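PDB 5A8U: polyhedrin from Orgyia pseudotsugata cypovirus 5, which forms the crystalline matrix of viral occlusion bodies, the polyhedra that protect virus particles from the outside environment until insect larvae ingest them. Local coordinates for residues A[32-37]-A[188-193]. Sequence-based numbering, arbitrary orientation.
Sequences VTVVLK and PTIGFE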
loop_
_atom_site.group_PDB
_atom_site.type_symbol
_atom_site.label_atom_id
_atom_site.label_comp_id
_atom_site.label_asym_id
_atom_site.label_seq_id
_atom_site.Cartn_x
_atom_site.Cartn_y
_atom_site.Cartn_z
ATOM N N VAL A 32 -8.046 -11.063 8.375
ATOM C CA VAL A 32 -8.034 -10.075 9.434
ATOM C C VAL A 32 -9.054 -9.031 9.028
ATOM O O VAL A 32 -9.019 -8.527 7.907
ATOM C CB VAL A 32 -6.646 -9.441 9.590
ATOM C CG1 VAL A 32 -6.675 -8.373 10.670
ATOM C CG2 VAL A 32 -5.634 -10.543 9.951
ATOM N N THR A 33 -9.991 -8.742 9.925
ATOM C CA THR A 33 -11.017 -7.754 9.659
ATOM C C THR A 33 -10.980 -6.692 10.756
ATOM O O THR A 33 -10.883 -6.994 11.955
ATOM C CB THR A 33 -12.412 -8.391 9.562
ATOM O OG1 THR A 33 -12.368 -9.459 8.609
ATOM C CG2 THR A 33 -13.466 -7.363 9.086
ATOM N N VAL A 34 -10.980 -5.442 10.326
ATOM C CA VAL A 34 -11.162 -4.341 11.254
ATOM C C VAL A 34 -12.544 -3.776 11.014
ATOM O O VAL A 34 -12.889 -3.408 9.885
ATOM C CB VAL A 34 -10.117 -3.239 11.028
ATOM C CG1 VAL A 34 -10.559 -1.895 11.675
ATOM C CG2 VAL A 34 -8.777 -3.703 11.535
ATOM N N VAL A 35 -13.349 -3.744 12.068
ATOM C CA VAL A 35 -14.688 -3.183 11.961
ATOM C C VAL A 35 -14.775 -1.938 12.815
ATOM O O VAL A 35 -14.646 -2.012 14.032
ATOM C CB VAL A 35 -15.768 -4.162 12.424
ATOM C CG1 VAL A 35 -17.148 -3.560 12.175
ATOM C CG2 VAL A 35 -15.655 -5.467 11.666
ATOM N N LEU A 36 -14.978 -0.795 12.180
ATOM C CA LEU A 36 -15.033 0.472 12.911
ATOM C C LEU A 36 -16.471 0.859 13.166
ATOM O O LEU A 36 -17.305 0.721 12.279
ATOM C CB LEU A 36 -14.350 1.566 12.106
ATOM C CG LEU A 36 -12.869 1.248 11.881
ATOM C CD1 LEU A 36 -12.299 2.120 10.785
ATOM C CD2 LEU A 36 -12.099 1.467 13.183
ATOM N N LYS A 37 -16.763 1.337 14.375
ATOM C CA LYS A 37 -18.148 1.628 14.730
ATOM C C LYS A 37 -18.338 3.116 14.975
ATOM O O LYS A 37 -17.504 3.746 15.641
ATOM C CB LYS A 37 -18.534 0.843 15.982
ATOM C CG LYS A 37 -18.191 -0.648 15.878
ATOM C CD LYS A 37 -18.938 -1.425 16.952
ATOM C CE LYS A 37 -20.428 -1.401 16.663
ATOM N NZ LYS A 37 -21.192 -2.233 17.635
ATOM N N PRO A 188 -7.585 7.008 17.515
ATOM C CA PRO A 188 -6.435 6.170 17.183
ATOM C C PRO A 188 -6.158 5.984 15.695
ATOM O O PRO A 188 -7.006 6.204 14.825
ATOM C CB PRO A 188 -6.822 4.810 17.785
ATOM C CG PRO A 188 -8.292 4.755 17.596
ATOM C CD PRO A 188 -8.768 6.195 17.872
ATOM N N THR A 189 -4.918 5.597 15.424
ATOM C CA THR A 189 -4.571 4.948 14.174
ATOM C C THR A 189 -3.954 3.593 14.545
ATOM O O THR A 189 -3.534 3.401 15.690
ATOM C CB THR A 189 -3.627 5.824 13.332
ATOM O OG1 THR A 189 -2.436 6.100 14.073
ATOM C CG2 THR A 189 -4.307 7.156 13.010
ATOM N N ILE A 190 -3.920 2.649 13.607
ATOM C CA ILE A 190 -3.514 1.290 13.968
ATOM C C ILE A 190 -2.570 0.650 12.973
ATOM O O ILE A 190 -2.576 0.986 11.798
ATOM C CB ILE A 190 -4.721 0.321 14.116
ATOM C CG1 ILE A 190 -5.402 0.073 12.765
ATOM C CG2 ILE A 190 -5.693 0.798 15.213
ATOM C CD1 ILE A 190 -6.477 -0.985 12.850
ATOM N N GLY A 191 -1.770 -0.279 13.482
ATOM C CA GLY A 191 -1.017 -1.218 12.671
ATOM C C GLY A 191 -1.196 -2.604 13.270
ATOM O O GLY A 191 -1.413 -2.744 14.472
ATOM N N PHE A 192 -1.127 -3.638 12.444
ATOM C CA PHE A 192 -1.252 -5.006 12.954
ATOM C C PHE A 192 -0.376 -5.996 12.169
ATOM O O PHE A 192 -0.003 -5.745 11.005
ATOM C CB PHE A 192 -2.721 -5.466 12.912
ATOM C CG PHE A 192 -3.269 -5.576 11.509
ATOM C CD1 PHE A 192 -3.051 -6.726 10.755
ATOM C CD2 PHE A 192 -3.966 -4.519 10.935
ATOM C CE1 PHE A 192 -3.517 -6.824 9.440
ATOM C CE2 PHE A 192 -4.440 -4.620 9.616
ATOM C CZ PHE A 192 -4.210 -5.773 8.880
ATOM N N GLU A 193 -0.048 -7.111 12.821
ATOM C CA GLU A 193 0.627 -8.239 12.155
ATOM C C GLU A 193 -0.002 -9.527 12.637
ATOM O O GLU A 193 -0.183 -9.716 13.832
ATOM C CB GLU A 193 2.125 -8.269 12.483
ATOM C CG GLU A 193 2.838 -6.950 12.209
ATOM C CD GLU A 193 4.281 -6.930 12.696
ATOM O OE1 GLU A 193 4.673 -7.845 13.465
ATOM O OE2 GLU A 193 5.024 -6.007 12.301
#
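Phe192 carries its ring with CG set between the backbone N and the carbonyl carbon (chi1 65°), which sends the ring across to Val32, whose CG1 meets it. Ile190 uses the same first torsion (chi1 67°); its CG1 branch then runs out extended and presents CD1 to Val34. Two separate touches result. At Phe192, the CG1 methyl of Val32 sits over one face of the ring, 4.0 Å from the centroid and shifted toward the rim, a CH-pi contact whose shortest atom pair is Val32 CG1 to Phe192 CE1 at 3.7 Å. Two residues along, Val34 uses CG2, the branch beside its backbone N, and this methyl and Ile190 CD1 meet tip to tip at 3.8 Å.

The backbones stay well apart, with 9.2 Å between the CA atoms of Val32 and Phe192, so this is face-to-face packing of two antiparallel sheets. Strand 30-37 belongs to the larger sheet, bonded to strands 43-50 and 109-115, while strand 189-195 is the middle strand of the smaller one. Neighbours fill in around the pairs: Trp48 meets the Phe192 ring edge-to-face, and Leu58 touches both Val34 and Ile190. On strand 189-195, the CA–CB bond of Glu193 is directed away from strand 30-37, and its carboxylate forms salt bridges with Arg124 and Arg126.

All four touching residues are buried close to the centre of the chain, and they meet through carbon alone. Cohesion here therefore rests on dispersion and the exclusion of water, with the methyl over the Phe192 face adding a weakly directional component.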